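Local coordinates for serine acetyltransferase (Entamoeba histolytica, PDB 3Q1X), which binds L-serine and probably transfers an acetyl group to its hydroxyl to give O-acetylserine, an early step of cysteine biosynthesis, at residues I8-Q11 with L12-Y16; H53-T57 with E58-A62. One frame throughout, in Å; residues are numbered along the deposited sequence.

Contact 1: I8-Q11 with L12-Y16; sequences IAHQ and LYEMY
The His10 ring carries Glu14 CG over one of its faces, one helical turn further along helix 2-18. Glu14 CG lies 4.2 Å from the centroid of the His10 ring and 24° off the ring normal, displaced from the middle of the ring toward NE2. This is a CH-pi contact. The ring atom nearest Glu14 CG is His10 NE2, at 3.9 Å. The two side chains lie alongside each other with their ends in a common direction. In His10, CG is anti to the backbone N (chi1 176°), which turns the ring outward. Glu14, with CG anti to its carbonyl carbon, leans back to meet it and then bends at chi2. The carboxylate and ring planes are 25° apart. Glu14 OE2 stays 4.8 Å from His10 NE2, too far for direct pairing. The strong polar partner of His10 is instead Glu58, which meets ND1.

Gln11 and Met15, the next pair four residues apart, have side chains that cross at a slant. Gln11 CG touches Met15 SD at 3.9 Å. Met15 CG also sits 3.3 Å from Gln11 O, the same oxygen that accepts the Met15 N-H. Both side chains pack on Arg101 of helix 82-113. On the buried side, Ile8 CG2 meets Leu12 CD1 at 4.0 Å. Ile8 also reaches Leu65, and Tyr13 reaches Ile61, both on helix 59-79.

Four backbone bonds hold the turns together. Leu12 N to Ile8 O is the straightest, at 3.0 Å. Tyr13, Glu14 and Met15 bond in the same way to Ala9, His10 and Gln11. Side-chain pairs four residues apart, over an unbroken run of i to i+4 bonds, are typical of an alpha helix, here the first one of the N-terminal helical region.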
ATOM      1  N   ILE A   8     -24.924 -14.598  20.351  1.00 20.38           N
ATOM      2  CA  ILE A   8     -23.549 -14.121  20.238  1.00 20.76           C
ATOM      3  C   ILE A   8     -23.489 -12.601  20.431  1.00 20.60           C
ATOM      4  O   ILE A   8     -22.609 -12.105  21.130  1.00 21.37           O
ATOM      5  CB  ILE A   8     -22.871 -14.584  18.907  1.00 20.46           C
ATOM      6  CG1 ILE A   8     -22.728 -16.120  18.863  1.00 20.50           C
ATOM      7  CG2 ILE A   8     -21.514 -13.907  18.689  1.00 19.86           C
ATOM      8  CD1 ILE A   8     -21.892 -16.745  19.984  1.00 20.77           C
ATOM      9  N   ALA A   9     -24.431 -11.867  19.838  1.00 20.90           N
ATOM     10  CA  ALA A   9     -24.497 -10.411  20.019  1.00 21.18           C
ATOM     11  C   ALA A   9     -24.782 -10.028  21.467  1.00 21.61           C
ATOM     12  O   ALA A   9     -24.287  -9.013  21.953  1.00 21.38           O
ATOM     13  CB  ALA A   9     -25.540  -9.797  19.104  1.00 21.65           C
ATOM     14  N   HIS A  10     -25.591 -10.843  22.145  1.00 22.13           N
ATOM     15  CA  HIS A  10     -25.840 -10.646  23.569  1.00 22.42           C
ATOM     16  C   HIS A  10     -24.551 -10.775  24.391  1.00 22.57           C
ATOM     17  O   HIS A  10     -24.283  -9.926  25.242  1.00 23.03           O
ATOM     18  CB  HIS A  10     -26.911 -11.605  24.093  1.00 22.71           C
ATOM     19  CG  HIS A  10     -27.135 -11.491  25.569  1.00 23.84           C
ATOM     20  ND1 HIS A  10     -27.776 -10.414  26.143  1.00 25.43           N
ATOM     21  CD2 HIS A  10     -26.773 -12.301  26.593  1.00 24.37           C
ATOM     22  CE1 HIS A  10     -27.811 -10.572  27.455  1.00 25.29           C
ATOM     23  NE2 HIS A  10     -27.209 -11.709  27.753  1.00 24.58           N
ATOM     24  N   GLN A  11     -23.773 -11.831  24.136  1.00 22.87           N
ATOM     25  CA  GLN A  11     -22.502 -12.067  24.836  1.00 23.13           C
ATOM     26  C   GLN A  11     -21.493 -10.940  24.584  1.00 23.16           C
ATOM     27  O   GLN A  11     -20.919 -10.401  25.530  1.00 23.30           O
ATOM     28  CB  GLN A  11     -21.899 -13.436  24.478  1.00 23.26           C
ATOM     29  CG  GLN A  11     -20.516 -13.664  25.096  1.00 24.68           C
ATOM     30  CD  GLN A  11     -20.037 -15.106  25.040  1.00 29.13           C
ATOM     31  OE1 GLN A  11     -20.584 -15.937  24.313  1.00 31.38           O
ATOM     32  NE2 GLN A  11     -18.983 -15.401  25.799  1.00 31.16           N
ATOM     33  N   LEU A  12     -21.306 -10.587  23.313  1.00 22.96           N
ATOM     34  CA  LEU A  12     -20.434  -9.474  22.917  1.00 23.30           C
ATOM     35  C   LEU A  12     -20.860  -8.148  23.563  1.00 24.20           C
ATOM     36  O   LEU A  12     -20.015  -7.346  23.979  1.00 24.13           O
ATOM     37  CB  LEU A  12     -20.401  -9.343  21.390  1.00 23.10           C
ATOM     38  CG  LEU A  12     -19.649 -10.409  20.581  1.00 22.08           C
ATOM     39  CD1 LEU A  12     -19.917 -10.231  19.087  1.00 21.93           C
ATOM     40  CD2 LEU A  12     -18.148 -10.406  20.852  1.00 22.11           C
ATOM     41  N   TYR A  13     -22.168  -7.929  23.665  1.00 25.09           N
ATOM     42  CA  TYR A  13     -22.674  -6.717  24.307  1.00 26.15           C
ATOM     43  C   TYR A  13     -22.345  -6.661  25.801  1.00 26.36           C
ATOM     44  O   TYR A  13     -21.941  -5.609  26.315  1.00 25.92           O
ATOM     45  CB  TYR A  13     -24.180  -6.559  24.071  1.00 26.64           C
ATOM     46  CG  TYR A  13     -24.751  -5.302  24.687  1.00 29.20           C
ATOM     47  CD1 TYR A  13     -24.464  -4.047  24.151  1.00 30.94           C
ATOM     48  CD2 TYR A  13     -25.574  -5.370  25.813  1.00 31.38           C
ATOM     49  CE1 TYR A  13     -24.983  -2.886  24.721  1.00 32.64           C
ATOM     50  CE2 TYR A  13     -26.100  -4.218  26.387  1.00 33.12           C
ATOM     51  CZ  TYR A  13     -25.800  -2.981  25.835  1.00 33.45           C
ATOM     52  OH  TYR A  13     -26.317  -1.841  26.401  1.00 35.00           O
ATOM     53  N   GLU A  14     -22.527  -7.791  26.486  1.00 26.37           N
ATOM     54  CA  GLU A  14     -22.209  -7.917  27.909  1.00 27.09           C
ATOM     55  C   GLU A  14     -20.714  -7.732  28.169  1.00 26.70           C
ATOM     56  O   GLU A  14     -20.319  -7.134  29.176  1.00 27.29           O
ATOM     57  CB  GLU A  14     -22.687  -9.271  28.448  1.00 27.27           C
ATOM     58  CG  GLU A  14     -24.197  -9.355  28.695  1.00 29.98           C
ATOM     59  CD  GLU A  14     -24.680  -8.399  29.784  1.00 32.71           C
ATOM     60  OE1 GLU A  14     -24.163  -8.465  30.921  1.00 33.18           O
ATOM     61  OE2 GLU A  14     -25.584  -7.582  29.502  1.00 34.67           O
ATOM     62  N   MET A  15     -19.891  -8.247  27.257  1.00 26.18           N
ATOM     63  CA  MET A  15     -18.445  -8.042  27.318  1.00 25.40           C
ATOM     64  C   MET A  15     -18.115  -6.561  27.164  1.00 25.69           C
ATOM     65  O   MET A  15     -17.309  -6.023  27.922  1.00 25.87           O
ATOM     66  CB  MET A  15     -17.736  -8.861  26.241  1.00 25.04           C
ATOM     67  CG  MET A  15     -17.726 -10.354  26.529  1.00 23.50           C
ATOM     68  SD  MET A  15     -17.419 -11.308  25.041  1.00 22.02           S
ATOM     69  CE  MET A  15     -15.638 -11.371  25.045  1.00 20.41           C
ATOM     70  N   TYR A  16     -18.755  -5.911  26.192  1.00 25.98           N
ATOM     71  CA  TYR A  16     -18.613  -4.468  25.983  1.00 26.46           C
ATOM     72  C   TYR A  16     -18.930  -3.691  27.269  1.00 26.69           C
ATOM     73  O   TYR A  16     -18.150  -2.837  27.684  1.00 26.63           O
ATOM     74  CB  TYR A  16     -19.489  -4.019  24.806  1.00 26.31           C
ATOM     75  CG  TYR A  16     -19.842  -2.541  24.766  1.00 26.22           C
ATOM     76  CD1 TYR A  16     -18.972  -1.601  24.206  1.00 26.05           C
ATOM     77  CD2 TYR A  16     -21.068  -2.089  25.262  1.00 26.64           C
ATOM     78  CE1 TYR A  16     -19.309  -0.240  24.166  1.00 24.85           C
ATOM     79  CE2 TYR A  16     -21.414  -0.738  25.226  1.00 26.56           C
ATOM     80  CZ  TYR A  16     -20.534   0.181  24.677  1.00 24.90           C
ATOM     81  OH  TYR A  16     -20.884   1.515  24.642  1.00 25.24           O
TER

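Contact 2: H53-T57 with E58-A62; sequences HQKIT and ESHIA
The backbone leaves a short 3-10 turn at His53-Lys55, extends at Ile56 and swings at Glu58, whose phi is positive (94°), into helix 59-79. This is a helix N-terminus with Glu58 at the N-cap position. Thr57, just before it, takes up an N-H of the first turn. Its OG1 accepts His60 N at 3.1 Å, a bond that is moderately bent. With chi1 at 47°, OG1 sits between the backbone N and the carbonyl carbon, which turns it toward the helix start. The Thr57 and His60 side chains cross at an angle, and OG1 also lies 3.5 Å from His60 CB. Glu58 O receives Ala62 N at 2.8 Å, so the regular helix bonds begin there. The extended Glu58 side chain leads away from the loop, and its carboxylate hydrogen-bonds His10 of helix 2-18. Ile56 points away from the helix start and packs on Tyr16, Pro47 and Asp48. The His60 side chain turns back beside the end of the 3-10 turn. Lys55 CB touches His60 CD2 at 3.7 Å, and Lys55 O lies at the ring edge, near its plane, 3.1 Å from His60 CD2.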
ATOM      1  N   HIS A  53     -22.863   7.345  19.868  1.00 35.27           N
ATOM      2  CA  HIS A  53     -23.185   6.812  21.204  1.00 35.88           C
ATOM      3  C   HIS A  53     -24.675   6.543  21.421  1.00 36.43           C
ATOM      4  O   HIS A  53     -25.051   5.571  22.084  1.00 36.37           O
ATOM      5  CB  HIS A  53     -22.652   7.742  22.289  1.00 35.95           C
ATOM      6  N   GLN A  54     -25.517   7.401  20.847  1.00 37.14           N
ATOM      7  CA  GLN A  54     -26.970   7.261  20.958  1.00 37.74           C
ATOM      8  C   GLN A  54     -27.517   5.992  20.286  1.00 38.08           C
ATOM      9  O   GLN A  54     -28.723   5.719  20.355  1.00 38.09           O
ATOM     10  CB  GLN A  54     -27.669   8.517  20.417  1.00 37.71           C
ATOM     11  CG  GLN A  54     -28.223   9.468  21.495  1.00 38.20           C
ATOM     12  CD  GLN A  54     -27.238   9.766  22.625  1.00 38.64           C
ATOM     13  OE1 GLN A  54     -26.232  10.460  22.434  1.00 38.88           O
ATOM     14  NE2 GLN A  54     -27.539   9.253  23.818  1.00 38.23           N
ATOM     15  N   LYS A  55     -26.624   5.210  19.669  1.00 38.10           N
ATOM     16  CA  LYS A  55     -27.027   4.050  18.862  1.00 38.27           C
ATOM     17  C   LYS A  55     -26.566   2.665  19.364  1.00 38.17           C
ATOM     18  O   LYS A  55     -27.006   1.647  18.834  1.00 38.25           O
ATOM     19  CB  LYS A  55     -26.602   4.242  17.398  1.00 38.10           C
ATOM     20  CG  LYS A  55     -26.957   5.595  16.797  1.00 38.56           C
ATOM     21  CD  LYS A  55     -27.124   5.481  15.292  1.00 38.86           C
ATOM     22  CE  LYS A  55     -26.762   6.779  14.586  1.00 38.51           C
ATOM     23  NZ  LYS A  55     -27.006   6.675  13.120  1.00 38.71           N
ATOM     24  N   ILE A  56     -25.698   2.624  20.376  1.00 38.07           N
ATOM     25  CA  ILE A  56     -25.140   1.351  20.887  1.00 37.89           C
ATOM     26  C   ILE A  56     -26.039   0.685  21.954  1.00 37.78           C
ATOM     27  O   ILE A  56     -26.180   1.210  23.063  1.00 38.35           O
ATOM     28  CB  ILE A  56     -23.687   1.555  21.411  1.00 37.80           C
ATOM     29  CG1 ILE A  56     -22.806   2.135  20.296  1.00 37.61           C
ATOM     30  CG2 ILE A  56     -23.109   0.243  21.939  1.00 37.85           C
ATOM     31  CD1 ILE A  56     -21.728   3.087  20.768  1.00 36.96           C
ATOM     32  N   THR A  57     -26.617  -0.478  21.627  1.00 37.34           N
ATOM     33  CA  THR A  57     -27.773  -1.027  22.377  1.00 36.76           C
ATOM     34  C   THR A  57     -27.866  -2.551  22.644  1.00 36.35           C
ATOM     35  O   THR A  57     -28.660  -2.973  23.489  1.00 36.71           O
ATOM     36  CB  THR A  57     -29.104  -0.626  21.684  1.00 36.80           C
ATOM     37  OG1 THR A  57     -29.002  -0.872  20.275  1.00 36.76           O
ATOM     38  CG2 THR A  57     -29.438   0.851  21.925  1.00 36.76           C
ATOM     39  N   GLU A  58     -27.053  -3.347  21.945  1.00 35.52           N
ATOM     40  CA  GLU A  58     -27.218  -4.819  21.764  1.00 34.37           C
ATOM     41  C   GLU A  58     -27.980  -5.118  20.477  1.00 33.72           C
ATOM     42  O   GLU A  58     -27.501  -5.886  19.640  1.00 33.33           O
ATOM     43  CB  GLU A  58     -27.858  -5.580  22.946  1.00 34.52           C
ATOM     44  CG  GLU A  58     -28.133  -7.068  22.589  1.00 34.29           C
ATOM     45  CD  GLU A  58     -28.477  -7.984  23.765  1.00 34.14           C
ATOM     46  OE1 GLU A  58     -28.069  -7.707  24.910  1.00 34.97           O
ATOM     47  OE2 GLU A  58     -29.144  -9.015  23.524  1.00 33.63           O
ATOM     48  N   SER A  59     -29.160  -4.517  20.326  1.00 32.93           N
ATOM     49  CA  SER A  59     -29.927  -4.639  19.088  1.00 32.58           C
ATOM     50  C   SER A  59     -29.123  -4.126  17.899  1.00 32.21           C
ATOM     51  O   SER A  59     -29.169  -4.715  16.822  1.00 31.69           O
ATOM     52  CB  SER A  59     -31.265  -3.898  19.177  1.00 32.76           C
ATOM     53  OG  SER A  59     -31.949  -3.963  17.933  1.00 33.11           O
ATOM     54  N   HIS A  60     -28.377  -3.041  18.100  1.00 31.93           N
ATOM     55  CA  HIS A  60     -27.561  -2.501  17.015  1.00 31.80           C
ATOM     56  C   HIS A  60     -26.320  -3.358  16.736  1.00 30.87           C
ATOM     57  O   HIS A  60     -25.934  -3.511  15.577  1.00 30.45           O
ATOM     58  CB  HIS A  60     -27.188  -1.035  17.251  1.00 32.34           C
ATOM     59  CG  HIS A  60     -27.186  -0.205  15.999  1.00 34.32           C
ATOM     60  ND1 HIS A  60     -26.757  -0.690  14.779  1.00 36.01           N
ATOM     61  CD2 HIS A  60     -27.546   1.083  15.783  1.00 35.82           C
ATOM     62  CE1 HIS A  60     -26.866   0.259  13.867  1.00 36.30           C
ATOM     63  NE2 HIS A  60     -27.335   1.348  14.452  1.00 36.75           N
ATOM     64  N   ILE A  61     -25.711  -3.919  17.785  1.00 30.07           N
ATOM     65  CA  ILE A  61     -24.615  -4.885  17.614  1.00 29.27           C
ATOM     66  C   ILE A  61     -25.105  -6.106  16.824  1.00 28.53           C
ATOM     67  O   ILE A  61     -24.443  -6.541  15.871  1.00 27.72           O
ATOM     68  CB  ILE A  61     -23.961  -5.321  18.960  1.00 29.63           C
ATOM     69  CG1 ILE A  61     -23.212  -4.146  19.603  1.00 30.16           C
ATOM     70  CG2 ILE A  61     -22.995  -6.495  18.740  1.00 29.40           C
ATOM     71  CD1 ILE A  61     -22.541  -4.473  20.933  1.00 29.79           C
ATOM     72  N   ALA A  62     -26.268  -6.632  17.216  1.00 27.53           N
ATOM     73  CA  ALA A  62     -26.923  -7.725  16.501  1.00 26.97           C
ATOM     74  C   ALA A  62     -27.196  -7.380  15.041  1.00 26.38           C
ATOM     75  O   ALA A  62     -26.948  -8.198  14.159  1.00 26.17           O
ATOM     76  CB  ALA A  62     -28.222  -8.134  17.202  1.00 27.03           C
TER

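Overall arrangement
Contact 1 comes first along the chain, within helix 2-18. Contact 2 follows, where the loop after helix 47-50 enters helix 59-79. Their centres are about 11 Å apart, on the same side of the chain's centre, and they touch directly. His10 ND1 and Glu58 OE1 are 3.0 Å apart, a probable hydrogen bond. The Tyr13 ring packs on the backbone of Thr57 and Glu58, and Ala9 CB lies 3.6 Å from Ala62 CA. The start of helix 59-79 is thus fastened to the first helix. Both contacts belong to the N-terminal helical region, while the serine-binding residues Ala206, His208, Arg222 and His223 belong to the left-handed beta-helix part.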